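Local coordinates for thioredoxin-like fold domain-containing protein (Enterococcus faecalis, PDB 1Z6M) that is of unknown function but has a thioredoxin-like fold, which suggests a role in thiol-disulfide redox chemistry, at residues A[33-38]-A[64-69]; A[80-85]-A[118-123]; A[14-19]-A[28-33]. One frame throughout, in Å; residues are numbered along the deposited sequence.

Contact 1 (A[33-38]-A[64-69])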
# COMPACT_ATOMS: atom_id res chain seq x y z
N GLU A 33 -4.53 3.48 1.25
CA GLU A 33 -3.07 3.51 1.25
C GLU A 33 -2.53 3.21 -0.13
O GLU A 33 -2.59 2.06 -0.59
CB GLU A 33 -2.50 2.49 2.25
CG GLU A 33 -3.12 2.62 3.63
CD GLU A 33 -2.70 1.57 4.63
OE1 GLU A 33 -1.52 1.12 4.64
OE2 GLU A 33 -3.56 1.22 5.44
N PHE A 34 -1.99 4.23 -0.79
CA PHE A 34 -1.29 4.03 -2.06
C PHE A 34 0.18 3.78 -1.74
O PHE A 34 0.86 4.65 -1.18
CB PHE A 34 -1.41 5.27 -2.97
CG PHE A 34 -2.78 5.45 -3.57
CD1 PHE A 34 -3.80 6.09 -2.86
CD2 PHE A 34 -3.05 4.97 -4.86
CE1 PHE A 34 -5.06 6.28 -3.43
CE2 PHE A 34 -4.30 5.14 -5.42
CZ PHE A 34 -5.31 5.79 -4.71
N ILE A 35 0.65 2.59 -2.07
CA ILE A 35 2.01 2.20 -1.73
C ILE A 35 2.66 1.43 -2.87
O ILE A 35 1.98 0.89 -3.76
CB ILE A 35 2.09 1.34 -0.43
CG1 ILE A 35 1.34 0.03 -0.60
CG2 ILE A 35 1.62 2.12 0.83
CD1 ILE A 35 1.67 -0.98 0.50
N ASN A 36 3.98 1.39 -2.85
CA ASN A 36 4.72 0.47 -3.71
C ASN A 36 5.67 -0.28 -2.78
O ASN A 36 6.37 0.33 -1.97
CB ASN A 36 5.47 1.24 -4.81
CG ASN A 36 6.27 0.33 -5.73
OD1 ASN A 36 7.22 -0.31 -5.29
ND2 ASN A 36 5.89 0.27 -7.00
N VAL A 37 5.68 -1.60 -2.87
CA VAL A 37 6.38 -2.41 -1.87
C VAL A 37 7.89 -2.35 -1.95
O VAL A 37 8.56 -2.83 -1.04
CB VAL A 37 5.93 -3.90 -1.82
CG1 VAL A 37 4.48 -4.01 -1.41
CG2 VAL A 37 6.25 -4.65 -3.13
N ARG A 38 8.44 -1.75 -3.01
CA ARG A 38 9.90 -1.52 -3.04
C ARG A 38 10.30 -0.20 -2.39
O ARG A 38 11.47 0.04 -2.13
CB ARG A 38 10.45 -1.59 -4.47
CG ARG A 38 11.97 -1.91 -4.51
CD ARG A 38 12.82 -0.69 -4.76
NE ARG A 38 14.25 -0.98 -4.60
CZ ARG A 38 14.89 -0.95 -3.43
NH1 ARG A 38 14.25 -0.64 -2.32
NH2 ARG A 38 16.18 -1.22 -3.38
N ARG A 64 -8.68 -1.06 6.18
CA ARG A 64 -7.63 -0.57 5.29
C ARG A 64 -7.92 -1.04 3.89
O ARG A 64 -8.32 -2.19 3.68
CB ARG A 64 -6.26 -1.09 5.71
CG ARG A 64 -5.88 -0.74 7.14
CD ARG A 64 -4.66 -1.53 7.58
NE ARG A 64 -3.46 -1.06 6.89
CZ ARG A 64 -2.25 -1.60 7.04
NH1 ARG A 64 -2.07 -2.65 7.83
NH2 ARG A 64 -1.22 -1.07 6.39
N ILE A 65 -7.71 -0.13 2.93
CA ILE A 65 -7.80 -0.48 1.52
C ILE A 65 -6.44 -0.15 0.90
O ILE A 65 -6.10 1.01 0.67
CB ILE A 65 -8.96 0.23 0.77
CG1 ILE A 65 -10.30 0.01 1.48
CG2 ILE A 65 -9.03 -0.29 -0.67
CD1 ILE A 65 -10.65 1.11 2.50
N ILE A 66 -5.67 -1.21 0.68
CA ILE A 66 -4.28 -1.08 0.26
C ILE A 66 -4.20 -1.18 -1.25
O ILE A 66 -4.58 -2.22 -1.84
CB ILE A 66 -3.39 -2.12 0.98
CG1 ILE A 66 -3.43 -1.90 2.50
CG2 ILE A 66 -1.95 -2.04 0.47
CD1 ILE A 66 -2.86 -3.05 3.32
N LYS A 67 -3.74 -0.09 -1.86
CA LYS A 67 -3.69 0.06 -3.31
C LYS A 67 -2.25 -0.03 -3.76
O LYS A 67 -1.46 0.89 -3.53
CB LYS A 67 -4.33 1.40 -3.70
CG LYS A 67 -5.82 1.42 -3.31
CD LYS A 67 -6.48 2.74 -3.60
CE LYS A 67 -7.91 2.79 -3.07
NZ LYS A 67 -8.92 2.13 -3.97
N LEU A 68 -1.91 -1.16 -4.38
CA LEU A 68 -0.53 -1.41 -4.81
C LEU A 68 -0.32 -0.73 -6.15
O LEU A 68 -0.86 -1.15 -7.18
CB LEU A 68 -0.25 -2.91 -4.85
CG LEU A 68 -0.43 -3.61 -3.50
CD1 LEU A 68 -0.11 -5.09 -3.65
CD2 LEU A 68 0.43 -3.01 -2.40
N PHE A 69 0.43 0.37 -6.08
CA PHE A 69 0.59 1.32 -7.18
C PHE A 69 1.86 0.95 -7.94
O PHE A 69 2.99 1.19 -7.45
CB PHE A 69 0.68 2.72 -6.54
CG PHE A 69 0.60 3.90 -7.48
CD1 PHE A 69 0.50 3.78 -8.87
CD2 PHE A 69 0.66 5.19 -6.94
CE1 PHE A 69 0.45 4.93 -9.68
CE2 PHE A 69 0.61 6.31 -7.73
CZ PHE A 69 0.51 6.19 -9.11
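Strands 29-35 and 62-68 run parallel, pairing Glu-33 with Ile-66, Phe-34 with Lys-67 and Ile-35 with Leu-68; the axes of segments 33-35 and 64-68 approach to 4.8 Å at 25°, and backbone bonds continue as far as Phe-69 N to Ile-35 O (2.8 Å). On the face bearing Glu-33, Arg-64 meets the carboxylate in a two-pronged, side-on salt bridge, both N-H bonds nearly straight and the two planes 12° apart. Arg-64 NH2 uses the syn lone pair of Glu-33 OE1 at 2.8 Å, and Arg-64 NE comes to the syn side of Glu-33 OE2 at 2.7 Å, somewhat out of the carboxylate plane. This double grip fixes the carboxylate's rotation, while Trp-45 NE1 also donates to OE1. Ile-35 CG1 lies beside Leu-68 CD2 (3.6 Å), the two chains pointing the same way. On the other face of the sheet, Lys-67 lays CD over the Phe-34 ring, 3.8 Å from its centroid, in a CH-pi contact; its NZ goes on to Thr-18 O and Glu-141. Asn-36 ND2 bonds to Phe-69 O at 3.1 Å. The two strands and helix 40-58 between them form the beta-alpha-beta crossover characteristic of the thioredoxin fold.

Contact 2 (A[80-85]-A[118-123])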
# COMPACT_ATOMS: atom_id res chain seq x y z
N ASN A 80 6.83 -3.33 -8.56
CA ASN A 80 5.75 -3.71 -9.45
C ASN A 80 5.66 -5.22 -9.63
O ASN A 80 4.58 -5.80 -9.61
CB ASN A 80 5.90 -3.07 -10.84
CG ASN A 80 5.92 -1.54 -10.82
OD1 ASN A 80 5.77 -0.91 -9.78
ND2 ASN A 80 6.11 -0.95 -12.01
N VAL A 81 6.82 -5.86 -9.81
CA VAL A 81 6.87 -7.30 -9.97
C VAL A 81 6.26 -7.96 -8.74
O VAL A 81 5.39 -8.82 -8.86
CB VAL A 81 8.31 -7.81 -10.18
CG1 VAL A 81 8.32 -9.34 -10.27
CG2 VAL A 81 8.94 -7.20 -11.44
N MSE A 82 6.70 -7.54 -7.55
CA MSE A 82 6.19 -8.11 -6.31
C MSE A 82 4.68 -7.94 -6.14
O MSE A 82 4.01 -8.83 -5.62
CB MSE A 82 6.94 -7.51 -5.11
CG MSE A 82 8.30 -8.14 -4.88
SE MSE A 82 8.19 -9.86 -4.21
CE MSE A 82 9.95 -10.34 -4.26
N HIS A 83 4.15 -6.80 -6.58
CA HIS A 83 2.72 -6.54 -6.50
C HIS A 83 1.90 -7.61 -7.20
O HIS A 83 0.73 -7.81 -6.87
CB HIS A 83 2.38 -5.20 -7.13
CG HIS A 83 2.90 -4.03 -6.37
ND1 HIS A 83 2.87 -2.75 -6.89
CD2 HIS A 83 3.44 -3.92 -5.14
CE1 HIS A 83 3.36 -1.91 -6.00
NE2 HIS A 83 3.73 -2.59 -4.93
N HIS A 84 2.50 -8.28 -8.18
CA HIS A 84 1.77 -9.25 -8.99
C HIS A 84 1.76 -10.65 -8.38
O HIS A 84 1.19 -11.56 -8.98
CB HIS A 84 2.31 -9.24 -10.42
CG HIS A 84 2.38 -7.87 -11.01
ND1 HIS A 84 3.30 -7.52 -11.97
CD2 HIS A 84 1.67 -6.75 -10.74
CE1 HIS A 84 3.14 -6.25 -12.28
NE2 HIS A 84 2.17 -5.75 -11.54
N TYR A 85 2.38 -10.79 -7.20
CA TYR A 85 2.41 -12.04 -6.45
C TYR A 85 1.47 -12.00 -5.24
O TYR A 85 1.52 -12.87 -4.37
CB TYR A 85 3.85 -12.39 -6.02
CG TYR A 85 4.69 -12.85 -7.19
CD1 TYR A 85 5.29 -11.94 -8.06
CD2 TYR A 85 4.88 -14.21 -7.43
CE1 TYR A 85 6.04 -12.36 -9.15
CE2 TYR A 85 5.62 -14.64 -8.51
CZ TYR A 85 6.20 -13.72 -9.37
OH TYR A 85 6.94 -14.14 -10.45
N THR A 118 11.92 -14.44 -9.65
CA THR A 118 12.53 -15.66 -9.14
C THR A 118 12.57 -15.62 -7.61
O THR A 118 12.28 -16.61 -6.97
CB THR A 118 13.93 -15.84 -9.75
OG1 THR A 118 13.80 -15.98 -11.17
CG2 THR A 118 14.64 -17.08 -9.19
N TYR A 119 12.92 -14.47 -7.05
CA TYR A 119 12.95 -14.31 -5.60
C TYR A 119 11.55 -14.49 -5.00
O TYR A 119 11.39 -15.16 -3.97
CB TYR A 119 13.52 -12.94 -5.23
CG TYR A 119 13.80 -12.76 -3.76
CD1 TYR A 119 15.09 -12.92 -3.25
CD2 TYR A 119 12.78 -12.43 -2.86
CE1 TYR A 119 15.35 -12.74 -1.90
CE2 TYR A 119 13.03 -12.26 -1.51
CZ TYR A 119 14.32 -12.42 -1.03
OH TYR A 119 14.54 -12.25 0.31
N ALA A 120 10.54 -13.90 -5.63
CA ALA A 120 9.17 -14.07 -5.14
C ALA A 120 8.79 -15.55 -5.10
O ALA A 120 8.18 -16.02 -4.14
CB ALA A 120 8.18 -13.27 -5.99
N GLU A 121 9.19 -16.28 -6.14
CA GLU A 121 8.83 -17.68 -6.29
C GLU A 121 9.66 -18.58 -5.39
O GLU A 121 9.10 -19.41 -4.66
CB GLU A 121 8.98 -18.09 -7.76
CG GLU A 121 7.92 -17.42 -8.63
CD GLU A 121 8.28 -17.34 -10.11
OE1 GLU A 121 9.29 -17.92 -10.55
OE2 GLU A 121 7.51 -16.68 -10.84
N LYS A 122 10.98 -18.42 -5.42
CA LYS A 122 11.88 -19.36 -4.74
C LYS A 122 12.19 -18.97 -3.30
O LYS A 122 12.36 -19.84 -2.45
CB LYS A 122 13.18 -19.50 -5.53
CG LYS A 122 13.00 -20.16 -6.88
CD LYS A 122 14.32 -20.50 -7.54
CE LYS A 122 14.09 -21.21 -8.86
NZ LYS A 122 15.37 -21.70 -9.46
N ASN A 123 12.32 -17.67 -3.05
CA ASN A 123 12.66 -17.18 -1.71
C ASN A 123 11.45 -16.86 -0.85
O ASN A 123 11.50 -17.01 0.37
CB ASN A 123 13.61 -15.97 -1.78
CG ASN A 123 14.95 -16.31 -2.42
OD1 ASN A 123 15.98 -16.39 -1.75
ND2 ASN A 123 14.94 -16.50 -3.73
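Met-82 and Ala-120 bring the two backbones closest, their CA atoms 6.8 Å apart, where the end of helix 77-83 and the turn after it lie against helix 113-123. The methyl of Ala-120 sits over the centre of one face of the Tyr-85 ring: CB is 3.6 Å from the ring centroid and 6° off its normal, a nearly ideal CH-pi contact. The same ring uses its edge for the polar partner. Tyr-85 OH donates to Glu-121 OE2 at 2.6 Å, arriving 44° out of the carboxylate plane, and Glu-121 CG packs on Tyr-85 CE2 at 3.6 Å. The planes of ring and carboxylate are 56° apart. Both helices belong to the helical segment between the third and fourth strands of the sheet, consistent with the helical insertion of DsbA-like proteins. Met-82, a selenomethionine here, bends at chi2, which brings SE to 3.8 Å from Ala-120 CB. Beyond SE, the terminal CE touches both Tyr-119 CD2, at 3.8 Å, and Ala-120 CB. Tyr-119 directs its hydroxyl elsewhere, to Glu-107, and Val-116 of helix 113-123 adds to the apolar surroundings of Met-82.

Contact 3 (A[14-19]-A[28-33])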
# COMPACT_ATOMS: atom_id res chain seq x y z
N VAL A 14 -10.69 9.14 -4.86
CA VAL A 14 -10.29 7.80 -4.45
C VAL A 14 -11.52 7.02 -4.02
O VAL A 14 -12.57 7.62 -3.74
CB VAL A 14 -9.20 7.84 -3.33
CG1 VAL A 14 -7.96 8.58 -3.83
CG2 VAL A 14 -9.73 8.48 -2.05
N ASN A 15 -11.41 5.70 -3.96
CA ASN A 15 -12.53 4.87 -3.54
C ASN A 15 -12.07 3.79 -2.57
O ASN A 15 -10.87 3.53 -2.43
CB ASN A 15 -13.25 4.27 -4.75
CG ASN A 15 -12.36 3.29 -5.53
OD1 ASN A 15 -12.02 2.22 -5.03
ND2 ASN A 15 -11.98 3.67 -6.75
N THR A 16 -13.03 3.17 -1.91
CA THR A 16 -12.76 2.10 -0.95
C THR A 16 -13.06 0.73 -1.55
O THR A 16 -13.25 -0.23 -0.81
CB THR A 16 -13.57 2.30 0.33
OG1 THR A 16 -14.97 2.30 0.01
CG2 THR A 16 -13.21 3.63 0.97
N GLU A 17 -13.08 0.65 -2.88
CA GLU A 17 -13.41 -0.60 -3.57
C GLU A 17 -12.20 -1.36 -4.09
O GLU A 17 -12.04 -2.54 -3.80
CB GLU A 17 -14.39 -0.32 -4.71
CG GLU A 17 -15.75 0.15 -4.25
CD GLU A 17 -16.51 -0.91 -3.46
OE1 GLU A 17 -16.50 -2.09 -3.88
OE2 GLU A 17 -17.12 -0.54 -2.43
N THR A 18 -11.35 -0.68 -4.85
CA THR A 18 -10.24 -1.35 -5.51
C THR A 18 -9.10 -1.60 -4.53
O THR A 18 -8.66 -0.67 -3.84
CB THR A 18 -9.71 -0.50 -6.67
OG1 THR A 18 -10.79 -0.23 -7.56
CG2 THR A 18 -8.61 -1.23 -7.41
N GLY A 19 -8.62 -2.84 -4.49
CA GLY A 19 -7.43 -3.12 -3.71
C GLY A 19 -7.59 -4.18 -2.66
O GLY A 19 -8.55 -4.95 -2.69
N PRO A 28 -16.18 1.93 10.30
CA PRO A 28 -16.50 3.32 9.95
C PRO A 28 -15.35 4.11 9.33
O PRO A 28 -15.57 4.94 8.45
CB PRO A 28 -16.93 3.93 11.30
CG PRO A 28 -16.33 3.02 12.34
CD PRO A 28 -16.33 1.66 11.75
N VAL A 29 -14.12 3.84 9.76
CA VAL A 29 -12.98 4.61 9.27
C VAL A 29 -12.33 3.84 8.13
O VAL A 29 -11.87 2.71 8.31
CB VAL A 29 -11.97 4.93 10.39
CG1 VAL A 29 -10.76 5.66 9.83
CG2 VAL A 29 -12.64 5.75 11.49
N LYS A 30 -12.31 4.46 6.95
CA LYS A 30 -11.71 3.85 5.77
C LYS A 30 -10.36 4.48 5.52
O LYS A 30 -10.26 5.69 5.31
CB LYS A 30 -12.60 4.06 4.54
CG LYS A 30 -14.06 3.58 4.70
CD LYS A 30 -14.16 2.10 5.07
CE LYS A 30 -15.59 1.61 4.97
NZ LYS A 30 -15.73 0.27 5.58
N MSE A 31 -9.32 3.66 5.60
CA MSE A 31 -7.94 4.13 5.43
C MSE A 31 -7.44 3.66 4.08
O MSE A 31 -7.26 2.46 3.87
CB MSE A 31 -7.07 3.56 6.56
CG MSE A 31 -5.60 3.99 6.51
SE MSE A 31 -4.61 3.41 7.96
CE MSE A 31 -5.57 4.17 9.33
N ILE A 32 -7.20 4.60 3.17
CA ILE A 32 -6.75 4.29 1.82
C ILE A 32 -5.25 4.50 1.73
O ILE A 32 -4.74 5.56 2.10
CB ILE A 32 -7.51 5.17 0.79
CG1 ILE A 32 -8.99 4.73 0.72
CG2 ILE A 32 -6.87 5.09 -0.59
CD1 ILE A 32 -9.92 5.78 0.13
N GLU A 33 -4.53 3.48 1.25
CA GLU A 33 -3.07 3.51 1.25
C GLU A 33 -2.53 3.21 -0.13
O GLU A 33 -2.59 2.06 -0.59
CB GLU A 33 -2.50 2.49 2.25
CG GLU A 33 -3.12 2.62 3.63
CD GLU A 33 -2.70 1.57 4.63
OE1 GLU A 33 -1.52 1.12 4.64
OE2 GLU A 33 -3.56 1.22 5.44
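The loop that leads into edge strand 20-22 lays Val-14 and Thr-16 across strand 29-35, covering part of the face of the sheet that carries Lys-30 and Ile-32. The end of Ile-32 is the main point of contact. Its CD1 presses on Val-14 CG2 at 3.5 Å, tighter than ordinary van der Waals packing, and comes equally near Asn-15 O at 3.5 Å; Thr-16 CG2 stands a little farther off, at 4.0 Å from Ile-32 CD1. The methyl of Thr-16 also rests on Lys-30, with CG2 3.6 Å from CB and the two side chains crossing at about a right angle. Thr-16 CG2 stands anti to the carbonyl carbon, beside the backbone N, and faces the lysine. Shape is given to the loop by an Asx motif: Asn-15 OD1 accepts from Glu-17 N at 2.9 Å and from Thr-18 N at 3.0 Å, both donors lying in the plane of its carbonyl. On this side of the thioredoxin-like sheet, helix 132-145 packs on Val-14 through Glu-141 and Ala-145, and Ile-154 of the neighbouring strand touches Val-14 too. Lys-30 sends NZ to Ser-25 O, with Glu-63 and Ala-27 O as further partners.

Contact 1 lies at the middle of the chain, and the other two meet it from different sides. Contact 3 shares Glu-33 and strand 29-35 with it, their centres about 11 Å apart; a probable hydrogen bond from Ile-65 N to Met-31 O (2.8 Å) also ties the two together within the sheet. Contact 2 is centred about 16 Å from contact 1, joined through a probable hydrogen bond from Val-37 N to His-83 NE2 (3.0 Å). Contacts 2 and 3 lie on opposite sides of the chain's centre and do not touch, their nearest atoms about 9 Å apart. Just after segment 33-38 comes a thioredoxin-type Cys-39/Cys-42 pair, the probable redox site, where Ile-35 touches Cys-42.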